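Peptidoglycan recognition protein 3 (Branchiostoma belcheri tsingtauense, PDB 4Z8I) probably binds bacterial peptidoglycan and, as a zinc-dependent N-acetylmuramoyl-L-alanine amidase joined to a chitin-binding domain, cleaves the bond between glycan and stem peptide. Local coordinates at residues P88-H93 with G196-H202. Residue numbers count along the deposited sequence, not the author numbering.
Sequences PKVVIH and GYSLYGH. With ZN (zinc ion), chain B.
A zinc ion joins the C-terminal ends of both segments: H93 ND1 and H202 ND1 each bind ZN at 2.0 Å, a water oxygen binds it at 1.9 Å, and C210 completes the site. The ring centroids of H93 (chi1 m, chi2 -91°) and H202 (chi1 t, chi2 -170°) lie 4.2 Å apart, planes at 56°; H93 NE2 is hydrogen-bonded to H150. Strands 89-93 and 197-201 are extended (V90 phi/psi -121/126) and parallel, their axes approaching to 4.5 Å and crossing at -23°, paired from K89-S198 to I92-G201. Backbone hydrogen bonds, donor first, are S198 N-P88 O (3.1 Å), V90 N-S198 O (2.8 Å), Y200 N-V90 O (2.7 Å), I92 N-Y200 O (2.8 Å) and, weakly, H202 N-I92 O (3.1 Å), where H202 (-60/-38) leaves the extended form. V90, L199 and I92 share one face: L199 CD1 packs on V90 CB (3.9 Å) and I92 CG1 (3.8 Å); V90 CG2 meets Y197 CD1 at 3.7 Å. K89, S198, V91 and Y200 lie on the other, Y200 (chi1 m) ring-edge CE1 3.3 Å from K89 CB. Strand 197-201 borders the mixed amidase sheet; strand 158-163 flanks 87-94 beyond. The zinc-bound water is probably the nucleophile, as in zinc amidases.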
ATOM      1  N   PRO A  88      -6.789   4.370 -12.631  1.00 24.76           N
ATOM      2  CA  PRO A  88      -5.623   4.635 -13.480  1.00 30.10           C
ATOM      3  C   PRO A  88      -4.357   4.937 -12.694  1.00 45.18           C
ATOM      4  O   PRO A  88      -3.285   4.493 -13.098  1.00 47.53           O
ATOM      5  CB  PRO A  88      -6.027   5.897 -14.252  1.00 25.09           C
ATOM      6  CG  PRO A  88      -7.496   5.956 -14.166  1.00 33.72           C
ATOM      7  CD  PRO A  88      -7.867   5.346 -12.858  1.00 36.65           C
ATOM      8  N   LYS A  89      -4.467   5.685 -11.600  1.00 33.71           N
ATOM      9  CA  LYS A  89      -3.266   6.191 -10.944  1.00 39.08           C
ATOM     10  C   LYS A  89      -3.283   6.188  -9.410  1.00 39.84           C
ATOM     11  O   LYS A  89      -4.340   6.171  -8.787  1.00 41.98           O
ATOM     12  CB  LYS A  89      -2.927   7.580 -11.492  1.00 43.99           C
ATOM     13  CG  LYS A  89      -4.124   8.492 -11.696  1.00 37.52           C
ATOM     14  CD  LYS A  89      -3.819   9.609 -12.693  1.00 27.37           C
ATOM     15  CE  LYS A  89      -4.025   9.154 -14.124  1.00 51.94           C
ATOM     16  NZ  LYS A  89      -3.880  10.269 -15.099  1.00 54.44           N
ATOM     17  N   VAL A  90      -2.094   6.195  -8.813  1.00 35.77           N
ATOM     18  CA  VAL A  90      -1.949   6.179  -7.358  1.00 35.79           C
ATOM     19  C   VAL A  90      -1.186   7.414  -6.894  1.00 40.45           C
ATOM     20  O   VAL A  90      -0.087   7.690  -7.385  1.00 35.29           O
ATOM     21  CB  VAL A  90      -1.192   4.922  -6.884  1.00 36.68           C
ATOM     22  CG1 VAL A  90      -1.101   4.894  -5.370  1.00 32.60           C
ATOM     23  CG2 VAL A  90      -1.878   3.671  -7.389  1.00 30.38           C
ATOM     24  N   VAL A  91      -1.770   8.157  -5.956  1.00 33.26           N
ATOM     25  CA  VAL A  91      -1.147   9.375  -5.443  1.00 37.41           C
ATOM     26  C   VAL A  91      -0.673   9.160  -4.009  1.00 44.83           C
ATOM     27  O   VAL A  91      -1.426   8.667  -3.166  1.00 36.63           O
ATOM     28  CB  VAL A  91      -2.116  10.574  -5.503  1.00 33.10           C
ATOM     29  CG1 VAL A  91      -1.419  11.849  -5.076  1.00 31.72           C
ATOM     30  CG2 VAL A  91      -2.665  10.732  -6.908  1.00 28.44           C
ATOM     31  N   ILE A  92       0.577   9.523  -3.739  1.00 37.94           N
ATOM     32  CA  ILE A  92       1.165   9.319  -2.420  1.00 37.53           C
ATOM     33  C   ILE A  92       1.184  10.618  -1.614  1.00 48.89           C
ATOM     34  O   ILE A  92       1.603  11.666  -2.112  1.00 33.22           O
ATOM     35  CB  ILE A  92       2.592   8.752  -2.529  1.00 33.98           C
ATOM     36  CG1 ILE A  92       2.576   7.424  -3.286  1.00 39.32           C
ATOM     37  CG2 ILE A  92       3.208   8.570  -1.148  1.00 25.65           C
ATOM     38  CD1 ILE A  92       1.785   6.332  -2.592  1.00 24.61           C
ATOM     39  N   HIS A  93       0.730  10.539  -0.366  1.00 39.84           N
ATOM     40  CA  HIS A  93       0.636  11.710   0.496  1.00 31.41           C
ATOM     41  C   HIS A  93       1.435  11.517   1.775  1.00 38.83           C
ATOM     42  O   HIS A  93       1.744  10.388   2.153  1.00 37.61           O
ATOM     43  CB  HIS A  93      -0.825  11.977   0.862  1.00 26.32           C
ATOM     44  CG  HIS A  93      -1.662  12.448  -0.284  1.00 32.51           C
ATOM     45  ND1 HIS A  93      -1.830  13.782  -0.581  1.00 41.69           N
ATOM     46  CD2 HIS A  93      -2.382  11.764  -1.204  1.00 31.70           C
ATOM     47  CE1 HIS A  93      -2.614  13.902  -1.636  1.00 33.61           C
ATOM     48  NE2 HIS A  93      -2.962  12.691  -2.034  1.00 30.78           N
ATOM     49  N   GLY A 196      -1.251  -1.422 -15.329  1.00 31.33           N
ATOM     50  CA  GLY A 196      -0.470  -0.371 -15.949  1.00 47.30           C
ATOM     51  C   GLY A 196      -0.767   0.969 -15.306  1.00 55.89           C
ATOM     52  O   GLY A 196      -0.973   1.967 -15.996  1.00 58.33           O
ATOM     53  N   TYR A 197      -0.788   0.985 -13.976  1.00 43.66           N
ATOM     54  CA  TYR A 197      -1.104   2.197 -13.231  1.00 43.23           C
ATOM     55  C   TYR A 197       0.075   3.162 -13.207  1.00 50.32           C
ATOM     56  O   TYR A 197       1.216   2.768 -13.439  1.00 52.01           O
ATOM     57  CB  TYR A 197      -1.548   1.859 -11.800  1.00 34.83           C
ATOM     58  CG  TYR A 197      -0.434   1.415 -10.879  1.00 41.67           C
ATOM     59  CD1 TYR A 197       0.276   2.340 -10.120  1.00 43.91           C
ATOM     60  CD2 TYR A 197      -0.102   0.070 -10.753  1.00 22.93           C
ATOM     61  CE1 TYR A 197       1.292   1.944  -9.278  1.00 48.16           C
ATOM     62  CE2 TYR A 197       0.914  -0.335  -9.909  1.00 38.34           C
ATOM     63  CZ  TYR A 197       1.607   0.607  -9.177  1.00 52.58           C
ATOM     64  OH  TYR A 197       2.617   0.214  -8.335  1.00 64.33           O
ATOM     65  N   SER A 198      -0.208   4.429 -12.926  1.00 42.43           N
ATOM     66  CA  SER A 198       0.842   5.426 -12.783  1.00 37.37           C
ATOM     67  C   SER A 198       0.939   5.875 -11.332  1.00 37.70           C
ATOM     68  O   SER A 198      -0.077   6.123 -10.682  1.00 32.86           O
ATOM     69  CB  SER A 198       0.580   6.626 -13.695  1.00 29.13           C
ATOM     70  OG  SER A 198       0.641   6.250 -15.058  1.00 55.60           O
ATOM     71  N   LEU A 199       2.162   5.976 -10.824  1.00 45.46           N
ATOM     72  CA  LEU A 199       2.378   6.391  -9.444  1.00 45.81           C
ATOM     73  C   LEU A 199       2.799   7.856  -9.379  1.00 40.95           C
ATOM     74  O   LEU A 199       3.765   8.261 -10.027  1.00 45.24           O
ATOM     75  CB  LEU A 199       3.440   5.510  -8.778  1.00 37.49           C
ATOM     76  CG  LEU A 199       3.765   5.815  -7.314  1.00 39.30           C
ATOM     77  CD1 LEU A 199       2.664   5.313  -6.400  1.00 32.40           C
ATOM     78  CD2 LEU A 199       5.102   5.217  -6.919  1.00 47.18           C
ATOM     79  N   TYR A 200       2.071   8.648  -8.599  1.00 39.11           N
ATOM     80  CA  TYR A 200       2.394  10.062  -8.434  1.00 45.10           C
ATOM     81  C   TYR A 200       2.649  10.397  -6.971  1.00 34.57           C
ATOM     82  O   TYR A 200       2.099   9.758  -6.073  1.00 34.11           O
ATOM     83  CB  TYR A 200       1.243  10.952  -8.924  1.00 24.85           C
ATOM     84  CG  TYR A 200       0.848  10.775 -10.369  1.00 45.82           C
ATOM     85  CD1 TYR A 200       0.052   9.709 -10.767  1.00 39.81           C
ATOM     86  CD2 TYR A 200       1.240  11.694 -11.331  1.00 50.53           C
ATOM     87  CE1 TYR A 200      -0.318   9.553 -12.087  1.00 49.34           C
ATOM     88  CE2 TYR A 200       0.870  11.543 -12.656  1.00 57.51           C
ATOM     89  CZ  TYR A 200       0.089  10.470 -13.025  1.00 54.94           C
ATOM     90  OH  TYR A 200      -0.288  10.308 -14.336  1.00 63.98           O
ATOM     91  N   GLY A 201       3.481  11.404  -6.736  1.00 42.16           N
ATOM     92  CA  GLY A 201       3.506  12.070  -5.448  1.00 48.14           C
ATOM     93  C   GLY A 201       2.476  13.179  -5.533  1.00 44.26           C
ATOM     94  O   GLY A 201       2.091  13.570  -6.634  1.00 53.88           O
ATOM     95  N   HIS A 202       2.018  13.685  -4.394  1.00 33.30           N
ATOM     96  CA  HIS A 202       1.011  14.744  -4.396  1.00 27.88           C
ATOM     97  C   HIS A 202       1.516  15.984  -5.133  1.00 49.04           C
ATOM     98  O   HIS A 202       0.765  16.632  -5.861  1.00 64.27           O
ATOM     99  CB  HIS A 202       0.602  15.099  -2.965  1.00 35.04           C
ATOM    100  CG  HIS A 202      -0.570  16.026  -2.880  1.00 49.37           C
ATOM    101  ND1 HIS A 202      -0.967  16.617  -1.699  1.00 53.64           N
ATOM    102  CD2 HIS A 202      -1.439  16.458  -3.825  1.00 47.10           C
ATOM    103  CE1 HIS A 202      -2.025  17.375  -1.921  1.00 59.84           C
ATOM    104  NE2 HIS A 202      -2.331  17.298  -3.204  1.00 42.06           N
TER
HETATM  105 ZN    ZN B 301      -0.795  15.441  -0.144  0.95 44.88          ZN
HETATM  106  O   HOH W   1      -2.208  16.090   1.039  1.00 39.06           O